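Local atomic coordinates of DyP2 (Amycolatopsis sp. ATCC 39116, PDB entry 4G2C), a protein that probably oxidises dyes and other substrates with peroxide at a bound haem, as a multifunctional dye peroxidase of a lignin-reactive bacterium. Residues L51-P56 against S486-R491; G360-P365 against F429-D434. One frame throughout, in Å; residues are numbered along the deposited sequence.

Interaction 1 of 2, residues L51-P56 against S486-R491; sequences LDELQP and SLAFLR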
# COMPACT_ATOMS: atom_id res chain seq x y z
N LEU A 51 -15.17 -14.07 9.44
CA LEU A 51 -15.53 -13.41 8.19
C LEU A 51 -16.78 -12.55 8.28
O LEU A 51 -16.89 -11.54 7.58
CB LEU A 51 -15.73 -14.45 7.08
CG LEU A 51 -14.47 -15.02 6.43
CD1 LEU A 51 -14.84 -16.12 5.42
CD2 LEU A 51 -13.67 -13.92 5.75
N ASP A 52 -17.73 -12.98 9.12
CA ASP A 52 -18.99 -12.26 9.32
C ASP A 52 -18.75 -11.01 10.13
O ASP A 52 -19.55 -10.07 10.09
CB ASP A 52 -20.02 -13.13 10.06
CG ASP A 52 -20.60 -14.23 9.18
OD1 ASP A 52 -20.67 -14.02 7.95
OD2 ASP A 52 -20.97 -15.29 9.72
N GLU A 53 -17.66 -10.99 10.89
CA GLU A 53 -17.39 -9.87 11.78
C GLU A 53 -16.20 -9.01 11.33
O GLU A 53 -15.83 -8.06 12.00
CB GLU A 53 -17.21 -10.35 13.21
CG GLU A 53 -18.41 -11.09 13.77
CD GLU A 53 -19.58 -10.16 14.08
OE1 GLU A 53 -19.51 -8.95 13.77
OE2 GLU A 53 -20.59 -10.64 14.65
N LEU A 54 -15.63 -9.35 10.18
CA LEU A 54 -14.47 -8.63 9.67
C LEU A 54 -14.90 -7.55 8.68
O LEU A 54 -15.76 -7.79 7.84
CB LEU A 54 -13.51 -9.59 8.95
CG LEU A 54 -12.13 -8.99 8.66
CD1 LEU A 54 -11.27 -8.97 9.93
CD2 LEU A 54 -11.41 -9.73 7.53
N GLN A 55 -14.26 -6.39 8.77
CA GLN A 55 -14.44 -5.36 7.74
C GLN A 55 -13.90 -5.82 6.39
O GLN A 55 -12.96 -6.60 6.34
CB GLN A 55 -13.75 -4.05 8.13
CG GLN A 55 -14.32 -3.34 9.36
CD GLN A 55 -13.66 -2.00 9.55
OE1 GLN A 55 -13.49 -1.25 8.59
NE2 GLN A 55 -13.27 -1.69 10.78
N PRO A 56 -14.51 -5.31 5.30
CA PRO A 56 -13.99 -5.44 3.93
C PRO A 56 -12.65 -4.71 3.76
O PRO A 56 -12.23 -3.94 4.63
CB PRO A 56 -15.06 -4.72 3.08
CG PRO A 56 -16.27 -4.65 3.94
CD PRO A 56 -15.78 -4.56 5.34
N SER A 486 -13.22 -5.02 14.70
CA SER A 486 -14.24 -5.93 14.21
C SER A 486 -15.60 -5.25 14.22
O SER A 486 -15.83 -4.30 14.99
CB SER A 486 -14.28 -7.18 15.09
OG SER A 486 -14.72 -6.83 16.39
N LEU A 487 -16.51 -5.74 13.37
CA LEU A 487 -17.88 -5.22 13.34
C LEU A 487 -18.61 -5.40 14.67
O LEU A 487 -19.34 -4.51 15.09
CB LEU A 487 -18.69 -5.84 12.20
CG LEU A 487 -18.17 -5.57 10.78
CD1 LEU A 487 -19.09 -6.21 9.73
CD2 LEU A 487 -17.97 -4.09 10.53
N ALA A 488 -18.41 -6.54 15.32
CA ALA A 488 -19.02 -6.82 16.62
C ALA A 488 -18.58 -5.80 17.67
O ALA A 488 -19.36 -5.40 18.53
CB ALA A 488 -18.72 -8.25 17.08
N PHE A 489 -17.32 -5.36 17.60
CA PHE A 489 -16.88 -4.31 18.51
C PHE A 489 -17.67 -3.03 18.29
O PHE A 489 -18.15 -2.41 19.23
CB PHE A 489 -15.39 -4.00 18.35
CG PHE A 489 -14.98 -2.72 19.01
CD1 PHE A 489 -14.75 -2.68 20.39
CD2 PHE A 489 -14.86 -1.55 18.28
CE1 PHE A 489 -14.38 -1.49 21.00
CE2 PHE A 489 -14.50 -0.36 18.89
CZ PHE A 489 -14.27 -0.33 20.25
N LEU A 490 -17.78 -2.64 17.02
CA LEU A 490 -18.45 -1.39 16.68
C LEU A 490 -19.93 -1.41 17.10
O LEU A 490 -20.45 -0.41 17.60
CB LEU A 490 -18.31 -1.10 15.18
CG LEU A 490 -16.88 -0.89 14.66
CD1 LEU A 490 -16.88 -0.67 13.16
CD2 LEU A 490 -16.15 0.25 15.38
N ARG A 491 -20.60 -2.54 16.91
CA ARG A 491 -21.99 -2.70 17.33
C ARG A 491 -22.12 -2.65 18.86
O ARG A 491 -23.12 -2.18 19.39
CB ARG A 491 -22.60 -4.00 16.80
CG ARG A 491 -22.70 -4.14 15.27
CD ARG A 491 -23.65 -5.29 14.87
NE ARG A 491 -23.29 -6.56 15.49
CZ ARG A 491 -22.33 -7.37 15.04
NH1 ARG A 491 -21.65 -7.01 13.96
NH2 ARG A 491 -22.04 -8.51 15.65
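Glu53 and Arg491 form an end-on, two-pronged salt bridge: Arg491 NH1 donates to Glu53 OE1 at 2.9 Å and Arg491 NH2 to Glu53 OE2 at 2.8 Å, each nitrogen to its own oxygen. Both oxygens are met on their syn sides and both lie close to the guanidinium plane, so carboxylate and guanidinium stand nearly coplanar, 28° apart. Glu53 reaches this position by a bend at chi2 (-73°), which folds its carboxylate over the start of helix 487-491; Arg491 bends at chi3 to come back along its own helix, one guanidinium face over Ala488 CA, offset toward the rim. With an alanine here in place of Glu53, the Arg491 guanidinium would probably lose its carboxylate mate and be set free to turn. The backbone adds a bond from Leu487 N to Glu53 O, 2.8 Å and nearly straight at 165°. This contact joins the short C-terminal helix of the peroxidase to helix 45-53 and the loop that follows it; DyP peroxidases are built from two ferredoxin-like halves. Ser486 is the N-cap of the C-terminal helix, its OG accepting from Phe489 N at 3.2 Å while also bonding Asp257. The carboxylate of Glu53 lies beside the same N-terminal turn, which would be expected to suit its negative charge. Beside the salt bridge the Ala488 methyl, CB, makes a van der Waals contact with Glu53 OE1 at 3.5 Å. Apolar contact comes from Leu487, whose CD2 meets the aliphatic Gln55 CG at 3.9 Å. The Gln55 amide NE2 is bonded to the carbonyls of Pro485 and Val117.

Interaction 2 of 2, residues G360-P365 against F429-D434; sequences GGAEAP and FPFPPD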
# COMPACT_ATOMS: atom_id res chain seq x y z
N GLY A 360 17.33 -11.28 -0.14
CA GLY A 360 17.79 -10.18 0.70
C GLY A 360 19.13 -10.44 1.35
O GLY A 360 19.98 -9.54 1.46
N GLY A 361 19.33 -11.68 1.80
CA GLY A 361 20.60 -12.08 2.37
C GLY A 361 20.74 -11.84 3.86
O GLY A 361 21.72 -12.28 4.47
N ALA A 362 19.79 -11.15 4.47
CA ALA A 362 19.92 -10.88 5.91
C ALA A 362 19.21 -11.94 6.79
O ALA A 362 19.54 -12.11 7.95
CB ALA A 362 19.46 -9.46 6.26
N GLU A 363 18.26 -12.67 6.21
CA GLU A 363 17.53 -13.69 6.96
C GLU A 363 16.98 -14.74 5.98
O GLU A 363 16.96 -14.51 4.77
CB GLU A 363 16.42 -13.04 7.82
CG GLU A 363 15.38 -12.26 7.02
CD GLU A 363 14.47 -11.38 7.88
OE1 GLU A 363 13.85 -10.45 7.31
OE2 GLU A 363 14.34 -11.61 9.10
N ALA A 364 16.52 -15.88 6.49
CA ALA A 364 16.03 -16.93 5.61
C ALA A 364 14.81 -16.43 4.88
O ALA A 364 14.02 -15.66 5.42
CB ALA A 364 15.70 -18.19 6.40
N PRO A 365 14.65 -16.88 3.63
CA PRO A 365 13.51 -16.46 2.81
C PRO A 365 12.18 -16.56 3.55
O PRO A 365 11.33 -15.69 3.37
CB PRO A 365 13.56 -17.42 1.62
CG PRO A 365 15.04 -17.70 1.46
CD PRO A 365 15.60 -17.73 2.88
N PHE A 429 20.99 -2.54 2.32
CA PHE A 429 20.06 -3.61 1.97
C PHE A 429 19.52 -3.44 0.57
O PHE A 429 19.33 -2.32 0.12
CB PHE A 429 18.89 -3.62 2.97
CG PHE A 429 17.99 -4.81 2.85
CD1 PHE A 429 18.29 -6.00 3.50
CD2 PHE A 429 16.83 -4.74 2.07
CE1 PHE A 429 17.47 -7.10 3.38
CE2 PHE A 429 15.98 -5.84 1.96
CZ PHE A 429 16.29 -7.02 2.61
N PRO A 430 19.31 -4.56 -0.14
CA PRO A 430 19.65 -5.93 0.30
C PRO A 430 21.15 -6.23 0.12
O PRO A 430 21.87 -5.42 -0.48
CB PRO A 430 18.82 -6.81 -0.64
CG PRO A 430 18.78 -6.03 -1.91
CD PRO A 430 18.71 -4.56 -1.49
N PHE A 431 21.62 -7.36 0.63
CA PHE A 431 23.06 -7.64 0.64
C PHE A 431 23.52 -8.14 -0.71
O PHE A 431 23.12 -9.22 -1.14
CB PHE A 431 23.41 -8.68 1.69
CG PHE A 431 23.14 -8.23 3.10
CD1 PHE A 431 22.73 -6.94 3.36
CD2 PHE A 431 23.33 -9.10 4.16
CE1 PHE A 431 22.49 -6.52 4.66
CE2 PHE A 431 23.09 -8.69 5.47
CZ PHE A 431 22.67 -7.39 5.72
N PRO A 432 24.36 -7.36 -1.41
CA PRO A 432 24.88 -7.92 -2.67
C PRO A 432 25.95 -8.95 -2.35
O PRO A 432 26.56 -8.87 -1.28
CB PRO A 432 25.50 -6.71 -3.38
CG PRO A 432 25.12 -5.49 -2.55
CD PRO A 432 24.79 -5.98 -1.18
N PRO A 433 26.18 -9.91 -3.26
CA PRO A 433 27.24 -10.91 -3.01
C PRO A 433 28.63 -10.29 -2.77
O PRO A 433 29.41 -10.89 -2.05
CB PRO A 433 27.23 -11.77 -4.29
CG PRO A 433 25.85 -11.58 -4.88
CD PRO A 433 25.46 -10.15 -4.52
N ASP A 434 28.92 -9.12 -3.35
CA ASP A 434 30.22 -8.49 -3.12
C ASP A 434 30.32 -7.68 -1.81
O ASP A 434 31.36 -7.07 -1.51
CB ASP A 434 30.71 -7.70 -4.36
CG ASP A 434 29.99 -6.36 -4.55
OD1 ASP A 434 29.15 -5.98 -3.71
OD2 ASP A 434 30.31 -5.67 -5.56
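The hydrogen bond from Phe431 N to Gly360 O, 2.9 Å and nearly straight at 168°, is the one between these two irregular loops. The loops belong to the haem-bearing half of the dye-peroxidase fold: residues 360-365 run between helices 350-354 and 365-368, residues 429-434 follow helix 416-424, and the Phe429 side chain is about 11 Å from the haem. A cis peptide before Pro430 turns the chain sharply enough to bring Pro430 CB over the centre of the Phe429 ring, and Pro430 CB also touches Gly360 O at 3.6 Å. Gly360 N is held in turn by Glu368.

Two glycines line this approach, for different reasons. Gly360 lies with its CA 4.0 Å from Phe429 CZ, and any CB there would crowd that ring. Gly361 has a positive phi (88°), and its backbone angles by themselves call for glycine, since a CB would jam against the preceding carbonyl oxygen; it would also run into Phe431 CB.

Apolar contact centres on Ala362, whose CB touches both aromatic side chains. It meets the Phe429 ring at its edge, near the ring plane, with Phe429 CE1 4.2 Å from Ala362 CB. Phe429 has CG anti to the backbone N (chi1 -171°), which carries its ring back toward residues 360-362; there it also stacks with Trp423. The Phe431 ring lies alongside the glycine backbone, Phe431 CD2 3.6 Å from Gly361 O, and farther along its rim Phe431 CE2 packs on Ala362 CB, which approaches from an oblique direction, at 3.8 Å.

How the interactions relate
Interaction 2 is nested along the chain inside the long loop that interaction 1 closes: residues 51-56 come first, then 360-365 and 429-434, and finally 486-491. In space the two lie far apart, with centres about 39 Å from each other and nearest atoms about 24 Å, so neither touches the other. They share no helix or strand. In interaction 1 the C-terminal helix 487-491, which follows strand 474-484, meets helix 45-53; in interaction 2 both partners are loops. Interaction 1 thus brings an early part of the chain back to its C-terminal helix, while interaction 2 joins loops of the haem-binding part.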